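PDB 2E0I: 432aa long hypothetical deoxyribodipyrimidine photolyase from Sulfolobus tokodaii, which probably uses light energy to split cyclobutane pyrimidine dimers in damaged DNA, and binds two flavin-adenine dinucleotide molecules. Local coordinates for residues W368-Q371 / E372-P376; A316-L319 / V320-F324; C3-F7 / R8-R12. All coordinates share one frame; numbering follows the deposited sequence.

Interaction 1 of 3, residues W368-Q371 / E372-P376; sequences WKQQ and EKFDP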
loop_
_atom_site.group_PDB
_atom_site.type_symbol
_atom_site.label_atom_id
_atom_site.label_comp_id
_atom_site.label_asym_id
_atom_site.label_seq_id
_atom_site.Cartn_x
_atom_site.Cartn_y
_atom_site.Cartn_z
ATOM N N TRP A 368 -19.066 -18.122 -6.510
ATOM C CA TRP A 368 -19.408 -19.307 -5.744
ATOM C C TRP A 368 -18.342 -20.386 -5.780
ATOM O O TRP A 368 -18.057 -21.010 -4.762
ATOM C CB TRP A 368 -20.750 -19.848 -6.224
ATOM C CG TRP A 368 -21.776 -18.776 -6.256
ATOM C CD1 TRP A 368 -22.167 -18.061 -7.343
ATOM C CD2 TRP A 368 -22.455 -18.200 -5.125
ATOM N NE1 TRP A 368 -23.041 -17.068 -6.967
ATOM C CE2 TRP A 368 -23.237 -17.129 -5.612
ATOM C CE3 TRP A 368 -22.475 -18.484 -3.749
ATOM C CZ2 TRP A 368 -24.031 -16.334 -4.774
ATOM C CZ3 TRP A 368 -23.268 -17.692 -2.912
ATOM C CH2 TRP A 368 -24.033 -16.630 -3.432
ATOM N N LYS A 369 -17.754 -20.612 -6.945
ATOM C CA LYS A 369 -16.709 -21.618 -7.058
ATOM C C LYS A 369 -15.521 -21.198 -6.208
ATOM O O LYS A 369 -14.980 -21.982 -5.427
ATOM C CB LYS A 369 -16.281 -21.785 -8.520
ATOM C CG LYS A 369 -16.994 -22.921 -9.224
ATOM C CD LYS A 369 -16.655 -22.994 -10.700
ATOM C CE LYS A 369 -17.037 -24.363 -11.270
ATOM N NZ LYS A 369 -18.414 -24.806 -10.862
ATOM N N GLN A 370 -15.138 -19.939 -6.366
ATOM C CA GLN A 370 -14.024 -19.354 -5.643
ATOM C C GLN A 370 -14.274 -19.452 -4.137
ATOM O O GLN A 370 -13.429 -19.935 -3.379
ATOM C CB GLN A 370 -13.883 -17.886 -6.058
ATOM C CG GLN A 370 -12.471 -17.352 -6.012
ATOM C CD GLN A 370 -11.626 -17.892 -7.133
ATOM O OE1 GLN A 370 -10.425 -17.637 -7.205
ATOM N NE2 GLN A 370 -12.251 -18.645 -8.023
ATOM N N GLN A 371 -15.444 -18.985 -3.718
ATOM C CA GLN A 371 -15.843 -19.003 -2.318
ATOM C C GLN A 371 -15.707 -20.392 -1.710
ATOM O O GLN A 371 -15.200 -20.550 -0.597
ATOM C CB GLN A 371 -17.297 -18.542 -2.181
ATOM C CG GLN A 371 -17.855 -18.675 -0.776
ATOM C CD GLN A 371 -19.290 -18.203 -0.664
ATOM O OE1 GLN A 371 -19.591 -17.036 -0.900
ATOM N NE2 GLN A 371 -20.185 -19.112 -0.300
ATOM N N GLU A 372 -16.161 -21.394 -2.455
ATOM C CA GLU A 372 -16.138 -22.772 -1.990
ATOM C C GLU A 372 -14.763 -23.421 -1.968
ATOM O O GLU A 372 -14.525 -24.343 -1.190
ATOM C CB GLU A 372 -17.089 -23.610 -2.837
ATOM C CG GLU A 372 -17.238 -25.032 -2.355
ATOM C CD GLU A 372 -18.501 -25.682 -2.875
ATOM O OE1 GLU A 372 -19.595 -25.161 -2.565
ATOM O OE2 GLU A 372 -18.403 -26.706 -3.588
ATOM N N LYS A 373 -13.857 -22.943 -2.809
ATOM C CA LYS A 373 -12.522 -23.514 -2.847
ATOM C C LYS A 373 -11.600 -22.974 -1.762
ATOM O O LYS A 373 -10.870 -23.745 -1.129
ATOM C CB LYS A 373 -11.870 -23.272 -4.206
ATOM C CG LYS A 373 -10.452 -23.798 -4.264
ATOM C CD LYS A 373 -9.816 -23.602 -5.620
ATOM C CE LYS A 373 -8.442 -24.249 -5.642
ATOM N NZ LYS A 373 -7.813 -24.127 -6.982
ATOM N N PHE A 374 -11.640 -21.658 -1.546
ATOM C CA PHE A 374 -10.768 -21.020 -0.567
ATOM C C PHE A 374 -11.311 -20.835 0.831
ATOM O O PHE A 374 -10.616 -20.312 1.695
ATOM C CB PHE A 374 -10.269 -19.693 -1.121
ATOM C CG PHE A 374 -9.448 -19.847 -2.356
ATOM C CD1 PHE A 374 -8.257 -20.569 -2.323
ATOM C CD2 PHE A 374 -9.882 -19.324 -3.569
ATOM C CE1 PHE A 374 -7.511 -20.770 -3.483
ATOM C CE2 PHE A 374 -9.142 -19.520 -4.738
ATOM C CZ PHE A 374 -7.956 -20.244 -4.695
ATOM N N ASP A 375 -12.549 -21.257 1.057
ATOM C CA ASP A 375 -13.151 -21.180 2.382
ATOM C C ASP A 375 -14.166 -22.316 2.462
ATOM O O ASP A 375 -15.355 -22.093 2.692
ATOM C CB ASP A 375 -13.844 -19.835 2.600
ATOM C CG ASP A 375 -14.031 -19.506 4.081
ATOM O OD1 ASP A 375 -14.892 -18.651 4.395
ATOM O OD2 ASP A 375 -13.310 -20.092 4.930
ATOM N N PRO A 376 -13.695 -23.558 2.278
ATOM C CA PRO A 376 -14.520 -24.768 2.311
ATOM C C PRO A 376 -15.390 -24.933 3.557
ATOM O O PRO A 376 -16.508 -25.435 3.477
ATOM C CB PRO A 376 -13.488 -25.883 2.171
ATOM C CG PRO A 376 -12.312 -25.321 2.859
ATOM C CD PRO A 376 -12.269 -23.924 2.300
#
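Gln370 and Phe374 stand one turn apart on alpha-helix 367-374, in the FAD-binding region of this photolyase, and their side chains run alongside each other. A bend at chi2 (73°) brings the Gln370 amide to the ring rim, where OE1 lies near the ring plane, 3.4 Å from Phe374 CE2; amide and ring planes are 61° apart. The oxygen meets slightly positive C-H groups there and also accepts a hydrogen bond from Arg310 NH2. With an alanine in place of Gln370, Arg310 would probably lose this acceptor, leaving a gap beside Phe374. Lys373 lays its aliphatic CG over the centre of one face of that ring, the extended chain carrying the amine off from the helix.

Most backbone carbonyls here meet N-H groups one turn on: Trp368 O accepts from Glu372 N at 3.0 Å, and Lys369 O from Lys373 N. Gln370 O takes a nearly straight bond from Phe374 N (3.1 Å, 172°). Buried Gln371 has both amide ends engaged, OE1 by Ile293 N and NE2 by Ile396 O and His397 ND1; the Asp375 carboxylate accepts from Phe380 N and Ile381 N. Asp375 N gives only a weak bond to Gln371 O, 3.2 Å away.

Interaction 2 of 3, residues A316-L319 / V320-F324; sequences AFFL and VKVLF
Phe318 packs against two side chains of the next turn, both on the same side of its ring plane. Val322 CG1 lies over one face of its ring in a CH-pi contact, 4.0 Å from the centroid, while Leu323 CG comes in obliquely, 3.5 Å from CE2 of Phe318. With CG of Phe318 anti to the backbone nitrogen (chi1 -166°), the ring is carried beside its own carbonyl and on toward these partners. The branched Val322 serves two aromatics, for its other methyl, CG2, is 3.8 Å from CE2 of Phe317. That second ring also meets the aliphatic part of Lys321, which passes at about a right angle with CB 3.7 Å from CE1 of Phe317. Leu319 and Leu323 touch more lightly through their CD1 methyls.

Behind these contacts lies the backbone of helix 309-322. Lys321 N bonds Phe317 O in the ordinary way, but a wider pi-type turn follows: Phe318 O accepts Leu323 N at 2.9 Å and only weakly Val322 N.

Farther out, Tyr291 meets Phe318 edge-to-face and Phe365 does the same to Phe317, while Leu319 and Leu323 pack on Trp284, and Ala316 touches a bound FAD. Lys321 NZ bonds Ser355 OG and Arg363 O and makes a cation-pi contact with Phe362. Lysine thus suits this buried place: its methylenes join the apolar packing, and its probable charge finds oxygen and aromatic partners.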
loop_
_atom_site.group_PDB
_atom_site.type_symbol
_atom_site.label_atom_id
_atom_site.label_comp_id
_atom_site.label_asym_id
_atom_site.label_seq_id
_atom_site.Cartn_x
_atom_site.Cartn_y
_atom_site.Cartn_z
ATOM N N ALA A 316 -12.316 -6.876 -5.776
ATOM C CA ALA A 316 -12.085 -5.910 -6.831
ATOM C C ALA A 316 -12.748 -6.388 -8.124
ATOM O O ALA A 316 -13.325 -5.597 -8.870
ATOM C CB ALA A 316 -10.584 -5.718 -7.028
ATOM N N PHE A 317 -12.659 -7.686 -8.384
ATOM C CA PHE A 317 -13.257 -8.269 -9.575
ATOM C C PHE A 317 -14.757 -7.996 -9.568
ATOM O O PHE A 317 -15.307 -7.453 -10.520
ATOM C CB PHE A 317 -13.009 -9.785 -9.592
ATOM C CG PHE A 317 -13.880 -10.541 -10.566
ATOM C CD1 PHE A 317 -13.587 -10.549 -11.933
ATOM C CD2 PHE A 317 -15.010 -11.239 -10.121
ATOM C CE1 PHE A 317 -14.408 -11.243 -12.847
ATOM C CE2 PHE A 317 -15.838 -11.934 -11.024
ATOM C CZ PHE A 317 -15.532 -11.934 -12.391
ATOM N N PHE A 318 -15.404 -8.375 -8.472
ATOM C CA PHE A 318 -16.835 -8.216 -8.301
ATOM C C PHE A 318 -17.341 -6.791 -8.535
ATOM O O PHE A 318 -18.403 -6.587 -9.141
ATOM C CB PHE A 318 -17.232 -8.670 -6.898
ATOM C CG PHE A 318 -18.709 -8.868 -6.727
ATOM C CD1 PHE A 318 -19.305 -10.070 -7.092
ATOM C CD2 PHE A 318 -19.513 -7.844 -6.227
ATOM C CE1 PHE A 318 -20.670 -10.248 -6.959
ATOM C CE2 PHE A 318 -20.881 -8.015 -6.091
ATOM C CZ PHE A 318 -21.459 -9.214 -6.455
ATOM N N LEU A 319 -16.600 -5.798 -8.060
ATOM C CA LEU A 319 -17.042 -4.426 -8.243
ATOM C C LEU A 319 -16.932 -3.973 -9.693
ATOM O O LEU A 319 -17.808 -3.278 -10.207
ATOM C CB LEU A 319 -16.234 -3.471 -7.364
ATOM C CG LEU A 319 -16.558 -1.987 -7.568
ATOM C CD1 LEU A 319 -17.942 -1.690 -7.023
ATOM C CD2 LEU A 319 -15.512 -1.119 -6.882
ATOM N N VAL A 320 -15.866 -4.377 -10.364
ATOM C CA VAL A 320 -15.676 -3.932 -11.723
ATOM C C VAL A 320 -16.382 -4.751 -12.791
ATOM O O VAL A 320 -17.138 -4.209 -13.598
ATOM C CB VAL A 320 -14.177 -3.860 -12.060
ATOM C CG1 VAL A 320 -13.990 -3.321 -13.460
ATOM C CG2 VAL A 320 -13.460 -2.976 -11.047
ATOM N N LYS A 321 -16.140 -6.057 -12.790
ATOM C CA LYS A 321 -16.717 -6.936 -13.798
ATOM C C LYS A 321 -18.072 -7.553 -13.502
ATOM O O LYS A 321 -18.582 -8.322 -14.305
ATOM C CB LYS A 321 -15.702 -8.024 -14.157
ATOM C CG LYS A 321 -14.514 -7.443 -14.899
ATOM C CD LYS A 321 -13.468 -8.473 -15.248
ATOM C CE LYS A 321 -12.314 -7.822 -16.006
ATOM N NZ LYS A 321 -11.205 -8.787 -16.290
ATOM N N VAL A 322 -18.672 -7.216 -12.369
ATOM C CA VAL A 322 -19.979 -7.767 -12.048
ATOM C C VAL A 322 -20.966 -6.657 -11.731
ATOM O O VAL A 322 -22.071 -6.661 -12.242
ATOM C CB VAL A 322 -19.897 -8.778 -10.868
ATOM C CG1 VAL A 322 -21.285 -9.195 -10.421
ATOM C CG2 VAL A 322 -19.123 -10.013 -11.308
ATOM N N LEU A 323 -20.573 -5.699 -10.901
ATOM C CA LEU A 323 -21.477 -4.601 -10.564
ATOM C C LEU A 323 -21.260 -3.484 -11.572
ATOM O O LEU A 323 -21.939 -2.454 -11.540
ATOM C CB LEU A 323 -21.211 -4.087 -9.139
ATOM C CG LEU A 323 -21.414 -5.070 -7.979
ATOM C CD1 LEU A 323 -21.096 -4.384 -6.676
ATOM C CD2 LEU A 323 -22.842 -5.577 -7.963
ATOM N N PHE A 324 -20.298 -3.709 -12.461
ATOM C CA PHE A 324 -19.939 -2.767 -13.515
ATOM C C PHE A 324 -19.735 -1.320 -13.013
ATOM O O PHE A 324 -20.339 -0.363 -13.522
ATOM C CB PHE A 324 -20.999 -2.840 -14.624
ATOM C CG PHE A 324 -20.550 -2.274 -15.944
ATOM C CD1 PHE A 324 -19.245 -2.454 -16.392
ATOM C CD2 PHE A 324 -21.448 -1.574 -16.757
ATOM C CE1 PHE A 324 -18.839 -1.944 -17.629
ATOM C CE2 PHE A 324 -21.051 -1.060 -18.001
ATOM C CZ PHE A 324 -19.747 -1.246 -18.435
#

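Interaction 3 of 3, residues C3-F7 / R8-R12; sequences CIFIF and RRDLR. With FAD (flavin-adenine dinucleotide), chain F.
Arg8 leaves the end of strand 2-7, the central strand of a five-stranded parallel, Rossmann-like sheet, and its CG packs 4.1 Å from CG2 of Ile6. Its carbonyl oxygen approaches N1 of a flavin, probably the light-harvesting FAD, while its guanidinium forms a salt bridge with Asp107. Arg9 turns to the cofactor: its CD lies 3.5 Å from the ribityl O2' of FAD, and Asp98 and Tyr127 hold its charged end by salt bridge and cation-pi contact.

Asp10 folds back: chi1 45° keeps its short side chain over its own backbone, letting OD1 accept Arg8 N at 2.9 Å on the syn side, 26° out of the carboxylate plane. OD2 meets the Phe5 ring edge near CZ, the two planes 44° apart. Phe5 in turn places CE2 over the centre of one face of the Phe7 ring.

Leu11 centres an inverse gamma turn, closed by Arg12 N to Asp10 O at 2.7 Å; its CD2 reaches Phe7 CB and its side chain packs on helix 48-66. Arg12, whose NH2 bonds Asp15 O and is salt-bridged to Asp126, meets the strand through its backbone, its carbonyl O lying in plane at the Phe7 ring edge, 3.4 Å from CE1.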
loop_
_atom_site.group_PDB
_atom_site.type_symbol
_atom_site.label_atom_id
_atom_site.label_comp_id
_atom_site.label_asym_id
_atom_site.label_seq_id
_atom_site.Cartn_x
_atom_site.Cartn_y
_atom_site.Cartn_z
ATOM N N CYS A 3 23.725 18.940 8.349
ATOM C CA CYS A 3 22.653 18.684 7.414
ATOM C C CYS A 3 21.408 18.030 8.004
ATOM O O CYS A 3 21.399 17.608 9.164
ATOM C CB CYS A 3 23.193 17.880 6.229
ATOM S SG CYS A 3 23.560 16.122 6.518
ATOM N N ILE A 4 20.356 17.976 7.188
ATOM C CA ILE A 4 19.056 17.422 7.575
ATOM C C ILE A 4 18.600 16.209 6.761
ATOM O O ILE A 4 18.787 16.148 5.543
ATOM C CB ILE A 4 17.948 18.505 7.446
ATOM C CG1 ILE A 4 18.054 19.493 8.604
ATOM C CG2 ILE A 4 16.564 17.873 7.389
ATOM C CD1 ILE A 4 16.963 20.536 8.590
ATOM N N PHE A 5 18.009 15.239 7.442
ATOM C CA PHE A 5 17.475 14.083 6.752
ATOM C C PHE A 5 15.984 14.082 7.004
ATOM O O PHE A 5 15.546 14.149 8.160
ATOM C CB PHE A 5 18.029 12.767 7.266
ATOM C CG PHE A 5 17.406 11.584 6.592
ATOM C CD1 PHE A 5 17.734 11.271 5.266
ATOM C CD2 PHE A 5 16.403 10.856 7.228
ATOM C CE1 PHE A 5 17.063 10.255 4.577
ATOM C CE2 PHE A 5 15.723 9.836 6.553
ATOM C CZ PHE A 5 16.055 9.537 5.222
ATOM N N ILE A 6 15.206 13.997 5.925
ATOM C CA ILE A 6 13.755 14.006 6.047
ATOM C C ILE A 6 13.141 12.632 5.822
ATOM O O ILE A 6 13.223 12.080 4.718
ATOM C CB ILE A 6 13.090 14.993 5.031
ATOM C CG1 ILE A 6 13.612 16.422 5.239
ATOM C CG2 ILE A 6 11.569 14.972 5.194
ATOM C CD1 ILE A 6 13.098 17.396 4.194
ATOM N N PHE A 7 12.530 12.081 6.870
ATOM C CA PHE A 7 11.858 10.789 6.772
ATOM C C PHE A 7 10.529 11.034 6.083
ATOM O O PHE A 7 9.964 12.122 6.166
ATOM C CB PHE A 7 11.571 10.216 8.155
ATOM C CG PHE A 7 12.784 9.786 8.898
ATOM C CD1 PHE A 7 13.247 8.484 8.792
ATOM C CD2 PHE A 7 13.465 10.681 9.714
ATOM C CE1 PHE A 7 14.372 8.069 9.490
ATOM C CE2 PHE A 7 14.597 10.281 10.423
ATOM C CZ PHE A 7 15.053 8.965 10.309
ATOM N N ARG A 8 10.021 10.022 5.402
ATOM C CA ARG A 8 8.730 10.162 4.756
ATOM C C ARG A 8 7.982 8.849 4.753
ATOM O O ARG A 8 6.889 8.755 5.290
ATOM C CB ARG A 8 8.909 10.642 3.318
ATOM C CG ARG A 8 9.586 11.986 3.188
ATOM C CD ARG A 8 10.543 11.922 2.037
ATOM N NE ARG A 8 10.469 13.119 1.226
ATOM C CZ ARG A 8 10.833 13.171 -0.048
ATOM N NH1 ARG A 8 11.299 12.080 -0.651
ATOM N NH2 ARG A 8 10.723 14.314 -0.721
ATOM N N ARG A 9 8.623 7.835 4.184
ATOM C CA ARG A 9 8.047 6.512 4.001
ATOM C C ARG A 9 9.094 5.452 4.344
ATOM O O ARG A 9 8.919 4.265 4.022
ATOM C CB ARG A 9 7.725 6.382 2.524
ATOM C CG ARG A 9 6.406 5.867 2.151
ATOM C CD ARG A 9 6.295 5.957 0.625
ATOM N NE ARG A 9 6.435 4.607 0.211
ATOM C CZ ARG A 9 7.086 4.052 -0.792
ATOM N NH1 ARG A 9 6.981 2.748 -0.812
ATOM N NH2 ARG A 9 7.789 4.683 -1.724
ATOM N N ASP A 10 10.198 5.898 4.945
ATOM C CA ASP A 10 11.338 5.047 5.324
ATOM C C ASP A 10 11.522 5.113 6.837
ATOM O O ASP A 10 12.608 5.420 7.329
ATOM C CB ASP A 10 12.603 5.572 4.633
ATOM C CG ASP A 10 12.737 7.119 4.717
ATOM O OD1 ASP A 10 11.914 7.780 5.389
ATOM O OD2 ASP A 10 13.669 7.689 4.107
ATOM N N LEU A 11 10.462 4.796 7.568
ATOM C CA LEU A 11 10.470 4.890 9.023
ATOM C C LEU A 11 11.329 3.887 9.794
ATOM O O LEU A 11 10.805 3.023 10.508
ATOM C CB LEU A 11 9.026 4.843 9.521
ATOM C CG LEU A 11 8.082 5.780 8.759
ATOM C CD1 LEU A 11 6.776 5.889 9.490
ATOM C CD2 LEU A 11 8.701 7.156 8.620
ATOM N N ARG A 12 12.650 4.027 9.661
ATOM C CA ARG A 12 13.602 3.144 10.329
ATOM C C ARG A 12 14.970 3.793 10.291
ATOM O O ARG A 12 15.187 4.726 9.513
ATOM C CB ARG A 12 13.679 1.802 9.603
ATOM C CG ARG A 12 14.145 1.938 8.178
ATOM C CD ARG A 12 14.342 0.601 7.486
ATOM N NE ARG A 12 15.008 0.768 6.193
ATOM C CZ ARG A 12 14.413 1.207 5.090
ATOM N NH1 ARG A 12 13.124 1.521 5.114
ATOM N NH2 ARG A 12 15.113 1.350 3.969
HETATM P PA FAD F . -0.081 10.066 -0.401
HETATM O O1A FAD F . -0.696 8.838 -0.954
HETATM O O2A FAD F . -0.363 10.624 0.939
HETATM O O5B FAD F . -0.960 11.109 -1.259
HETATM C C5B FAD F . -0.583 12.488 -1.332
HETATM C C4B FAD F . -1.476 13.270 -2.299
HETATM O O4B FAD F . -1.788 12.412 -3.414
HETATM C C3B FAD F . -2.819 13.629 -1.661
HETATM O O3B FAD F . -3.386 14.754 -2.340
HETATM C C2B FAD F . -3.628 12.366 -1.955
HETATM O O2B FAD F . -5.023 12.679 -1.927
HETATM C C1B FAD F . -3.198 12.130 -3.404
HETATM N N9A FAD F . -3.480 10.741 -3.843
HETATM C C8A FAD F . -3.110 9.630 -3.209
HETATM N N7A FAD F . -3.487 8.560 -3.905
HETATM C C5A FAD F . -4.103 8.991 -5.000
HETATM C C6A FAD F . -4.679 8.364 -6.098
HETATM N N6A FAD F . -4.725 7.037 -6.169
HETATM N N1A FAD F . -5.213 9.114 -7.074
HETATM C C2A FAD F . -5.206 10.434 -6.999
HETATM N N3A FAD F . -4.669 11.062 -5.967
HETATM C C4A FAD F . -4.108 10.379 -4.959
HETATM N N1 FAD F . 4.588 11.420 4.520
HETATM C C2 FAD F . 5.071 12.631 5.032
HETATM O O2 FAD F . 6.238 12.962 4.831
HETATM N N3 FAD F . 4.205 13.481 5.729
HETATM C C4 FAD F . 2.860 13.127 5.905
HETATM O O4 FAD F . 2.105 13.876 6.525
HETATM C C4X FAD F . 2.379 11.933 5.379
HETATM N N5 FAD F . 1.021 11.606 5.491
HETATM C C5X FAD F . 0.532 10.414 4.942
HETATM C C6 FAD F . -0.833 10.143 4.982
HETATM C C7 FAD F . -1.345 9.009 4.358
HETATM C C7M FAD F . -2.850 8.737 4.411
HETATM C C8 FAD F . -0.481 8.140 3.696
HETATM C C8M FAD F . -1.010 6.886 2.998
HETATM C C9 FAD F . 0.885 8.408 3.664
HETATM C C9A FAD F . 1.398 9.543 4.286
HETATM N N10 FAD F . 2.767 9.851 4.212
HETATM C C10 FAD F . 3.241 11.079 4.694
HETATM C "C1'" FAD F . 3.715 8.925 3.549
HETATM C "C2'" FAD F . 3.737 9.083 2.029
HETATM O "O2'" FAD F . 3.494 7.813 1.415
HETATM C "C3'" FAD F . 5.083 9.650 1.567
HETATM O "O3'" FAD F . 5.253 10.968 2.097
HETATM C "C4'" FAD F . 5.157 9.702 0.039
HETATM O "O4'" FAD F . 6.494 10.026 -0.353
HETATM C "C5'" FAD F . 4.190 10.748 -0.520
HETATM O "O5'" FAD F . 3.670 10.355 -1.793
HETATM P P FAD F . 2.280 9.545 -1.876
HETATM O O1P FAD F . 1.891 9.500 -3.303
HETATM O O2P FAD F . 2.400 8.269 -1.135
HETATM O O3P FAD F . 1.284 10.550 -1.109
#

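In the fold
Interactions 1 and 2 both lie in the FAD-binding region, on separate helices whose contact centres are about 18 Å apart and whose nearest atoms are about 7 Å apart. Interaction 3 lies across the chain's centre from both, in the sheet domain, its centre about 44 Å from that of interaction 1. Interaction 2 is wholly buried and mostly aromatic and aliphatic; interaction 1 is only partly buried and mixes exposed charged residues with satisfied amides. Both rest on helical backbone bonds, whereas interaction 3, also buried, joins strand to loop with a carboxylate accepting a backbone N-H of the loop. Two of them reach flavins, but different ones: interaction 2 through Ala316, interaction 3 through Arg8 and Arg9.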